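Local coordinates for NANS (YJHS), A 9-O-acetyl N-acetylneuraminic acid esterase (Escherichia coli O157:H7 EDL933, PDB 3PT5), which probably hydrolyses the 9-O-acetyl group of 9-O-acetyl-N-acetylneuraminate, an alternative sialic acid on which the bacterium can grow, at residues A[52-57]-A[74-79]; A[138-143]-A[153-158]; A[239-244]-A[308-313]. All blocks are in the same frame, centred on the assembly; numbering follows the deposited sequence.

In the fold
Interaction 1 is a buried contact in the main sheet, where strand 73-75 pairs with strand 52-55. Interaction 2 is a surface contact between the loops before and after the small hairpin 144-145/149-150 in sequence. Interaction 3 is partly buried and joins the start of helix 240-245 to the loop before helix 315-335. No two of them touch or share a helix or strand, and their centres lie 23 to 27 Å apart. The chemistry follows the place. Interaction 1 combines strand hydrogen bonds with aliphatic packing. Interaction 2 relies on main-chain oxygens, which accept from an arginine, a serine hydroxyl, a backbone N-H and waters. Interaction 3 uses aromatic rings and two side-chain bonds to carbonyl oxygens.

Interaction 1. Residues A[52-57]-A[74-79]; sequences IKQLAR and IPLTHC
Gln54 and Ile74 share one face of the sheet and cross obliquely; Leu76 crosses Gln54 at about a right angle. Gln54 CG occupies the crowded position between backbone N and carbonyl carbon (chi1 67°), and the chain beyond it is extended. This carries Gln54 NE2 to Pro75 O, a bond of 2.9 Å. The oxygen lies in the amide plane and offers a lone pair. NE2 also donates to a water that reaches Thr77 OG1 and Cys79 O. Thr77 OG1 is also hydrogen-bonded to Tyr101 OH. OE1 of Gln54 accepts from His81 N, so both ends of the amide are held. Ile74 takes the same crowded chi1 (65°). Ile74 CG1 lies 3.6 Å from Gln54 CG, and Ile74 CD1 reaches Ala56 CB at 3.7 Å. Leu76 CD2 meets Ile52 CG2 at 3.5 Å, close to Ala111 of helix 107-114. The backbones of Gln54 and Ile74 form a hydrogen-bonded antiparallel pair, with Gln54 N to Ile74 O at 2.8 Å. Leu76 N adds a straight bond to Ile52 O at 3.1 Å, above the carbonyl plane. Strand 73-75 thus forms a short antiparallel edge of the otherwise parallel sheet of this SGNH-hydrolase alpha/beta fold.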
loop_
_atom_site.group_PDB
_atom_site.type_symbol
_atom_site.label_atom_id
_atom_site.label_comp_id
_atom_site.label_asym_id
_atom_site.label_seq_id
_atom_site.Cartn_x
_atom_site.Cartn_y
_atom_site.Cartn_z
ATOM N N ILE A 52 14.235 -6.040 -5.557
ATOM C CA ILE A 52 12.975 -5.391 -5.164
ATOM C C ILE A 52 13.178 -4.756 -3.798
ATOM O O ILE A 52 13.423 -5.470 -2.819
ATOM C CB ILE A 52 11.833 -6.404 -5.085
ATOM C CG1 ILE A 52 11.605 -7.031 -6.462
ATOM C CG2 ILE A 52 10.535 -5.732 -4.559
ATOM C CD1 ILE A 52 10.532 -8.078 -6.492
ATOM N N LYS A 53 13.103 -3.439 -3.778
ATOM C CA LYS A 53 13.523 -2.604 -2.636
ATOM C C LYS A 53 12.402 -1.686 -2.180
ATOM O O LYS A 53 11.353 -1.586 -2.838
ATOM C CB LYS A 53 14.752 -1.770 -3.024
ATOM C CG LYS A 53 15.913 -2.561 -3.531
ATOM C CD LYS A 53 16.559 -3.389 -2.428
ATOM C CE LYS A 53 17.824 -4.065 -2.972
ATOM N NZ LYS A 53 18.235 -5.152 -2.037
ATOM N N GLN A 54 12.604 -1.078 -1.016
ATOM C CA GLN A 54 11.689 -0.057 -0.521
ATOM C C GLN A 54 12.492 1.034 0.135
ATOM O O GLN A 54 13.657 0.832 0.461
ATOM C CB GLN A 54 10.661 -0.653 0.460
ATOM C CG GLN A 54 11.295 -1.166 1.803
ATOM C CD GLN A 54 10.284 -1.764 2.736
ATOM O OE1 GLN A 54 9.241 -1.147 3.003
ATOM N NE2 GLN A 54 10.573 -2.976 3.260
ATOM N N LEU A 55 11.875 2.190 0.320
ATOM C CA LEU A 55 12.473 3.236 1.140
ATOM C C LEU A 55 12.167 2.984 2.602
ATOM O O LEU A 55 11.009 2.920 2.996
ATOM C CB LEU A 55 11.999 4.627 0.725
ATOM C CG LEU A 55 12.415 5.253 -0.612
ATOM C CD1 LEU A 55 12.008 6.712 -0.595
ATOM C CD2 LEU A 55 13.904 5.169 -0.863
ATOM N N ALA A 56 13.222 2.855 3.408
ATOM C CA ALA A 56 13.067 2.551 4.844
ATOM C C ALA A 56 12.412 3.665 5.645
ATOM O O ALA A 56 12.424 4.820 5.264
ATOM C CB ALA A 56 14.424 2.227 5.476
ATOM N N ARG A 57 11.873 3.282 6.804
ATOM C CA ARG A 57 11.252 4.212 7.733
ATOM C C ARG A 57 11.664 3.878 9.159
ATOM O O ARG A 57 12.016 4.790 9.920
ATOM C CB ARG A 57 9.722 4.186 7.624
ATOM C CG ARG A 57 9.047 5.263 8.478
ATOM C CD ARG A 57 7.512 5.241 8.384
ATOM N NE ARG A 57 7.026 5.319 7.006
ATOM C CZ ARG A 57 6.772 6.458 6.374
ATOM N NH1 ARG A 57 6.325 6.455 5.121
ATOM N NH2 ARG A 57 6.932 7.613 7.008
ATOM N N ILE A 74 16.329 -0.484 1.156
ATOM C CA ILE A 74 16.378 -1.761 1.862
ATOM C C ILE A 74 15.475 -2.792 1.150
ATOM O O ILE A 74 14.666 -2.436 0.298
ATOM C CB ILE A 74 15.989 -1.609 3.369
ATOM C CG1 ILE A 74 14.526 -1.182 3.499
ATOM C CG2 ILE A 74 16.931 -0.627 4.061
ATOM C CD1 ILE A 74 13.928 -1.369 4.921
ATOM N N PRO A 75 15.625 -4.077 1.488
ATOM C CA PRO A 75 14.737 -5.065 0.869
ATOM C C PRO A 75 13.259 -4.806 1.154
ATOM O O PRO A 75 12.883 -4.417 2.265
ATOM C CB PRO A 75 15.159 -6.382 1.500
ATOM C CG PRO A 75 16.616 -6.158 1.937
ATOM C CD PRO A 75 16.623 -4.701 2.381
ATOM N N LEU A 76 12.429 -5.018 0.135
ATOM C CA LEU A 76 10.978 -4.960 0.360
ATOM C C LEU A 76 10.520 -6.325 0.819
ATOM O O LEU A 76 10.929 -7.334 0.259
ATOM C CB LEU A 76 10.244 -4.560 -0.910
ATOM C CG LEU A 76 8.721 -4.680 -0.878
ATOM C CD1 LEU A 76 8.079 -3.746 0.115
ATOM C CD2 LEU A 76 8.197 -4.410 -2.305
ATOM N N THR A 77 9.673 -6.354 1.849
ATOM C CA THR A 77 9.201 -7.637 2.371
ATOM C C THR A 77 7.681 -7.630 2.433
ATOM O O THR A 77 7.042 -6.691 1.952
ATOM C CB THR A 77 9.811 -8.015 3.762
ATOM O OG1 THR A 77 9.220 -7.230 4.812
ATOM C CG2 THR A 77 11.334 -7.763 3.767
ATOM N N HIS A 78 7.114 -8.683 3.009
ATOM C CA HIS A 78 5.644 -8.771 3.120
ATOM C C HIS A 78 5.009 -7.739 4.044
ATOM O O HIS A 78 3.802 -7.488 3.963
ATOM C CB HIS A 78 5.246 -10.167 3.564
ATOM C CG HIS A 78 5.753 -10.507 4.928
ATOM N ND1 HIS A 78 7.005 -11.058 5.130
ATOM C CD2 HIS A 78 5.203 -10.349 6.156
ATOM C CE1 HIS A 78 7.196 -11.228 6.431
ATOM N NE2 HIS A 78 6.128 -10.796 7.076
ATOM N N CYS A 79 5.820 -7.117 4.907
ATOM C CA CYS A 79 5.295 -6.141 5.864
ATOM C C CYS A 79 6.094 -4.848 5.777
ATOM O O CYS A 79 7.080 -4.692 6.497
ATOM C CB CYS A 79 5.324 -6.733 7.281
ATOM S SG CYS A 79 4.340 -5.783 8.443
HETATM O O HOH W 1 12.284 -7.795 -1.974
HETATM O O HOH W 2 10.038 -4.735 5.397
#

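Interaction 2. Residues A[138-143]-A[153-158]; sequences AGSEGT and DACRWG
The loops at the two ends of the small hairpin 144-145/149-150 close on each other, forming its neck at the surface. Ser140 grips the second loop twice. With chi1 at 49°, Ser140 OG donates to Asp153 O at 2.6 Å, in the carbonyl plane. Ser140 O accepts from Cys155 N at 2.9 Å, nearly along the C=O axis. Arg156 leaves the backbone with CG anti to N (chi1 -177°), then bends at chi2 and chi3 to lie along 138-139. Arg156 NE donates to Gly139 O at 2.9 Å, on a lone pair and in the guanidinium plane. NH2 adds a weak bond to the same oxygen. Ala138 N sits 3.5 Å above the plane of the Arg156 guanidinium, over the centre of one face. NH1 is bonded to Phe136 O, which helps fix the group's rotation. Glu141 OE2 touches Arg156 CG at 3.5 Å but stays 5.0 Å from Arg156 NE, so no salt bridge forms, though the opposite charges may attract weakly. Gly142, at positive phi, brings its CA to 3.9 Å from Ala154 CA. A water donates to both Glu141 O and Arg156 O. This is irregular loop pairing at the base of a beta hairpin.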
loop_
_atom_site.group_PDB
_atom_site.type_symbol
_atom_site.label_atom_id
_atom_site.label_comp_id
_atom_site.label_asym_id
_atom_site.label_seq_id
_atom_site.Cartn_x
_atom_site.Cartn_y
_atom_site.Cartn_z
ATOM N N ALA A 138 -11.374 13.089 9.185
ATOM C CA ALA A 138 -11.178 12.759 10.592
ATOM C C ALA A 138 -9.755 12.299 10.772
ATOM O O ALA A 138 -9.133 11.784 9.834
ATOM C CB ALA A 138 -12.129 11.666 11.014
ATOM N N GLY A 139 -9.225 12.488 11.976
ATOM C CA GLY A 139 -7.924 11.964 12.333
ATOM C C GLY A 139 -6.971 13.067 12.749
ATOM O O GLY A 139 -6.998 14.147 12.178
ATOM N N SER A 140 -6.148 12.784 13.753
ATOM C CA SER A 140 -5.113 13.715 14.214
ATOM C C SER A 140 -4.154 14.109 13.089
ATOM O O SER A 140 -3.817 13.284 12.254
ATOM C CB SER A 140 -4.342 13.082 15.385
ATOM O OG SER A 140 -3.945 11.760 15.065
ATOM N N GLU A 141 -3.719 15.365 13.058
ATOM C CA GLU A 141 -2.697 15.811 12.088
ATOM C C GLU A 141 -1.373 15.094 12.258
ATOM O O GLU A 141 -0.703 14.769 11.275
ATOM C CB GLU A 141 -2.376 17.310 12.233
ATOM C CG GLU A 141 -3.315 18.283 11.587
ATOM C CD GLU A 141 -3.179 18.375 10.079
ATOM O OE1 GLU A 141 -2.144 18.890 9.567
ATOM O OE2 GLU A 141 -4.150 17.970 9.403
ATOM N N GLY A 142 -0.972 14.896 13.511
ATOM C CA GLY A 142 0.397 14.485 13.813
ATOM C C GLY A 142 1.395 15.563 13.404
ATOM O O GLY A 142 1.035 16.719 13.219
ATOM N N THR A 143 2.652 15.180 13.258
ATOM C CA THR A 143 3.708 16.114 12.869
ATOM C C THR A 143 4.562 15.474 11.786
ATOM O O THR A 143 4.456 14.267 11.535
ATOM C CB THR A 143 4.595 16.519 14.085
ATOM O OG1 THR A 143 5.111 15.343 14.731
ATOM C CG2 THR A 143 3.768 17.296 15.093
ATOM N N ASP A 153 1.339 9.227 14.898
ATOM C CA ASP A 153 -0.033 9.704 15.025
ATOM C C ASP A 153 -0.540 10.611 13.880
ATOM O O ASP A 153 -1.571 11.264 14.011
ATOM C CB ASP A 153 -0.249 10.374 16.394
ATOM C CG ASP A 153 0.540 11.668 16.561
ATOM O OD1 ASP A 153 1.682 11.767 16.059
ATOM O OD2 ASP A 153 0.018 12.590 17.213
ATOM N N ALA A 154 0.157 10.638 12.749
ATOM C CA ALA A 154 -0.334 11.389 11.598
ATOM C C ALA A 154 -1.413 10.540 10.899
ATOM O O ALA A 154 -1.108 9.497 10.326
ATOM C CB ALA A 154 0.819 11.722 10.647
ATOM N N CYS A 155 -2.664 10.990 10.967
ATOM C CA CYS A 155 -3.805 10.201 10.480
ATOM C C CYS A 155 -4.699 11.007 9.581
ATOM O O CYS A 155 -5.758 10.562 9.210
ATOM C CB CYS A 155 -4.654 9.719 11.659
ATOM S SG CYS A 155 -3.817 8.623 12.790
ATOM N N ARG A 156 -4.280 12.219 9.240
ATOM C CA ARG A 156 -5.091 13.089 8.405
ATOM C C ARG A 156 -4.464 13.282 7.027
ATOM O O ARG A 156 -3.366 13.808 6.915
ATOM C CB ARG A 156 -5.331 14.443 9.106
ATOM C CG ARG A 156 -6.247 15.383 8.324
ATOM C CD ARG A 156 -7.680 14.927 8.428
ATOM N NE ARG A 156 -8.201 15.114 9.778
ATOM C CZ ARG A 156 -9.266 15.853 10.065
ATOM N NH1 ARG A 156 -9.977 16.415 9.091
ATOM N NH2 ARG A 156 -9.654 15.970 11.337
ATOM N N TRP A 157 -5.164 12.851 5.978
ATOM C CA TRP A 157 -4.760 13.167 4.616
ATOM C C TRP A 157 -5.314 14.542 4.259
ATOM O O TRP A 157 -6.282 15.010 4.863
ATOM C CB TRP A 157 -5.286 12.113 3.625
ATOM C CG TRP A 157 -4.570 10.794 3.724
ATOM C CD1 TRP A 157 -5.047 9.636 4.296
ATOM C CD2 TRP A 157 -3.259 10.491 3.251
ATOM N NE1 TRP A 157 -4.108 8.645 4.216
ATOM C CE2 TRP A 157 -2.992 9.142 3.586
ATOM C CE3 TRP A 157 -2.285 11.220 2.564
ATOM C CZ2 TRP A 157 -1.772 8.504 3.257
ATOM C CZ3 TRP A 157 -1.075 10.592 2.246
ATOM C CH2 TRP A 157 -0.836 9.241 2.594
ATOM N N GLY A 158 -4.686 15.193 3.283
ATOM C CA GLY A 158 -5.126 16.505 2.800
ATOM C C GLY A 158 -3.897 17.301 2.411
ATOM O O GLY A 158 -2.809 17.033 2.889
HETATM O O HOH W 3 -1.213 13.778 8.704
HETATM O O HOH W 4 3.587 14.066 16.712
#

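Interaction 3. Residues A[239-244]-A[308-313]; sequences TWYWKE and LRSSHF
Thr239 is the N-cap of helix 240-245, and both branches of its side chain are used. OG1 lies between the backbone N and the carbonyl carbon. From there Thr239 OG1 donates to Ser310 O at 2.8 Å and accepts a weak capping bond from Tyr241 N at 3.3 Å. One hydroxyl therefore ties the helix start to the facing loop. The methyl CG2, anti to the carbonyl carbon, sits over the face of Phe313. Thr239 CG2 is 3.7 Å from the centroid of the Phe313 ring and only 4° off the ring normal, a CH-pi contact.

Trp242 has CG beside its backbone N, which turns the indole edge to the loop. Trp242 NE1 donates to Ser311 O at 2.9 Å, in the ring plane and on a lone pair. Asn31 ND2 also donates to this oxygen, so two N-H groups hold it. Tyr241 has CG anti to N (chi1 167°), and its CD2 lies over the centre of the Trp242 ring. Tyr241 OH reaches Leu308 CD1 at 3.6 Å, the two side chains crossing at about a right angle. Trp240 takes the crowded chi1 (62°) and meets Ser310 CB with CZ2 at 3.5 Å, while NE1 bonds to Glu284. Within the loop, Ser311 OG donates to Leu308 O at 2.8 Å.

His312 points away from the helix and touches Ser30, just after strand 20-28. This is consistent with the serine-histidine pair of SGNH hydrolases. Helix 240-245 follows strand 233-236, and the loop runs into helix 315-335, where Phe313 packs on Ile322.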
loop_
_atom_site.group_PDB
_atom_site.type_symbol
_atom_site.label_atom_id
_atom_site.label_comp_id
_atom_site.label_asym_id
_atom_site.label_seq_id
_atom_site.Cartn_x
_atom_site.Cartn_y
_atom_site.Cartn_z
ATOM N N THR A 239 -13.285 -3.586 0.518
ATOM C CA THR A 239 -13.931 -4.882 0.756
ATOM C C THR A 239 -15.448 -4.798 0.766
ATOM O O THR A 239 -16.023 -3.710 0.889
ATOM C CB THR A 239 -13.518 -5.525 2.096
ATOM O OG1 THR A 239 -14.260 -4.919 3.164
ATOM C CG2 THR A 239 -12.037 -5.372 2.327
ATOM N N TRP A 240 -16.073 -5.968 0.732
ATOM C CA TRP A 240 -17.519 -6.044 0.678
ATOM C C TRP A 240 -18.166 -5.449 1.906
ATOM O O TRP A 240 -19.282 -4.947 1.822
ATOM C CB TRP A 240 -17.977 -7.492 0.507
ATOM C CG TRP A 240 -17.621 -8.458 1.610
ATOM C CD1 TRP A 240 -16.568 -9.354 1.609
ATOM C CD2 TRP A 240 -18.360 -8.709 2.813
ATOM N NE1 TRP A 240 -16.603 -10.124 2.763
ATOM C CE2 TRP A 240 -17.691 -9.752 3.508
ATOM C CE3 TRP A 240 -19.525 -8.152 3.380
ATOM C CZ2 TRP A 240 -18.135 -10.227 4.750
ATOM C CZ3 TRP A 240 -19.963 -8.636 4.623
ATOM C CH2 TRP A 240 -19.261 -9.655 5.288
ATOM N N TYR A 241 -17.463 -5.507 3.040
ATOM C CA TYR A 241 -17.986 -4.919 4.298
ATOM C C TYR A 241 -18.335 -3.433 4.103
ATOM O O TYR A 241 -19.462 -2.959 4.455
ATOM C CB TYR A 241 -16.975 -5.088 5.450
ATOM C CG TYR A 241 -17.376 -4.213 6.624
ATOM C CD1 TYR A 241 -18.402 -4.609 7.479
ATOM C CD2 TYR A 241 -16.790 -2.973 6.825
ATOM C CE1 TYR A 241 -18.815 -3.802 8.536
ATOM C CE2 TYR A 241 -17.198 -2.140 7.876
ATOM C CZ TYR A 241 -18.217 -2.572 8.713
ATOM O OH TYR A 241 -18.630 -1.780 9.741
ATOM N N TRP A 242 -17.378 -2.689 3.548
ATOM C CA TRP A 242 -17.501 -1.236 3.409
ATOM C C TRP A 242 -18.553 -0.868 2.352
ATOM O O TRP A 242 -19.393 0.003 2.560
ATOM C CB TRP A 242 -16.126 -0.677 3.030
ATOM C CG TRP A 242 -15.126 -0.852 4.129
ATOM C CD1 TRP A 242 -14.114 -1.798 4.197
ATOM C CD2 TRP A 242 -15.073 -0.121 5.359
ATOM N NE1 TRP A 242 -13.410 -1.646 5.356
ATOM C CE2 TRP A 242 -13.971 -0.643 6.106
ATOM C CE3 TRP A 242 -15.828 0.933 5.896
ATOM C CZ2 TRP A 242 -13.606 -0.141 7.364
ATOM C CZ3 TRP A 242 -15.464 1.442 7.163
ATOM C CH2 TRP A 242 -14.358 0.892 7.882
ATOM N N LYS A 243 -18.517 -1.576 1.237
ATOM C CA LYS A 243 -19.523 -1.397 0.186
ATOM C C LYS A 243 -20.941 -1.695 0.628
ATOM O O LYS A 243 -21.869 -0.990 0.220
ATOM C CB LYS A 243 -19.236 -2.308 -0.984
ATOM C CG LYS A 243 -17.942 -2.089 -1.666
ATOM C CD LYS A 243 -17.908 -3.080 -2.744
ATOM C CE LYS A 243 -16.692 -2.964 -3.604
ATOM N NZ LYS A 243 -17.082 -3.298 -5.009
ATOM N N GLU A 244 -21.142 -2.757 1.405
ATOM C CA GLU A 244 -22.518 -3.141 1.783
ATOM C C GLU A 244 -23.072 -2.251 2.874
ATOM O O GLU A 244 -24.276 -2.023 2.938
ATOM C CB GLU A 244 -22.582 -4.586 2.283
ATOM C CG GLU A 244 -22.323 -5.629 1.206
ATOM C CD GLU A 244 -22.690 -7.052 1.657
ATOM O OE1 GLU A 244 -23.282 -7.211 2.745
ATOM O OE2 GLU A 244 -22.375 -8.018 0.936
ATOM N N LEU A 308 -13.460 -5.983 13.695
ATOM C CA LEU A 308 -14.189 -6.177 12.434
ATOM C C LEU A 308 -13.302 -6.897 11.428
ATOM O O LEU A 308 -12.409 -6.286 10.852
ATOM C CB LEU A 308 -14.612 -4.816 11.852
ATOM C CG LEU A 308 -15.798 -4.099 12.511
ATOM C CD1 LEU A 308 -15.977 -2.683 11.944
ATOM C CD2 LEU A 308 -17.100 -4.904 12.366
ATOM N N ARG A 309 -13.540 -8.177 11.214
ATOM C CA ARG A 309 -12.609 -8.994 10.402
ATOM C C ARG A 309 -12.703 -8.687 8.915
ATOM O O ARG A 309 -11.680 -8.621 8.230
ATOM C CB ARG A 309 -12.842 -10.499 10.635
ATOM C CG ARG A 309 -13.023 -10.927 12.126
ATOM C CD ARG A 309 -11.840 -10.504 13.018
ATOM N NE ARG A 309 -10.554 -11.129 12.637
ATOM C CZ ARG A 309 -10.259 -12.429 12.798
ATOM N NH1 ARG A 309 -11.170 -13.272 13.283
ATOM N NH2 ARG A 309 -9.063 -12.892 12.447
ATOM N N SER A 310 -13.931 -8.510 8.440
ATOM C CA SER A 310 -14.254 -8.334 7.014
ATOM C C SER A 310 -13.866 -6.949 6.465
ATOM O O SER A 310 -14.001 -6.678 5.266
ATOM C CB SER A 310 -15.764 -8.568 6.787
ATOM O OG SER A 310 -16.502 -7.662 7.595
ATOM N N SER A 311 -13.322 -6.094 7.315
ATOM C CA SER A 311 -12.962 -4.771 6.872
ATOM C C SER A 311 -11.639 -4.693 6.103
ATOM O O SER A 311 -11.345 -3.652 5.469
ATOM C CB SER A 311 -12.918 -3.823 8.072
ATOM O OG SER A 311 -11.937 -4.260 9.003
ATOM N N HIS A 312 -10.849 -5.764 6.181
ATOM C CA HIS A 312 -9.580 -5.830 5.464
ATOM C C HIS A 312 -9.429 -7.064 4.592
ATOM O O HIS A 312 -9.916 -8.166 4.936
ATOM C CB HIS A 312 -8.399 -5.810 6.420
ATOM C CG HIS A 312 -8.538 -4.814 7.495
ATOM N ND1 HIS A 312 -8.840 -4.966 8.801
ATOM C CD2 HIS A 312 -8.310 -3.470 7.290
ATOM C CE1 HIS A 312 -8.812 -3.716 9.360
ATOM N NE2 HIS A 312 -8.506 -2.831 8.430
ATOM N N PHE A 313 -8.730 -6.873 3.466
ATOM C CA PHE A 313 -8.418 -7.998 2.570
ATOM C C PHE A 313 -7.439 -8.961 3.211
ATOM O O PHE A 313 -6.604 -8.555 4.020
ATOM C CB PHE A 313 -7.822 -7.504 1.276
ATOM C CG PHE A 313 -8.780 -6.725 0.437
ATOM C CD1 PHE A 313 -9.830 -7.380 -0.245
ATOM C CD2 PHE A 313 -8.572 -5.361 0.269
ATOM C CE1 PHE A 313 -10.704 -6.639 -1.051
ATOM C CE2 PHE A 313 -9.427 -4.605 -0.561
ATOM C CZ PHE A 313 -10.486 -5.257 -1.196
#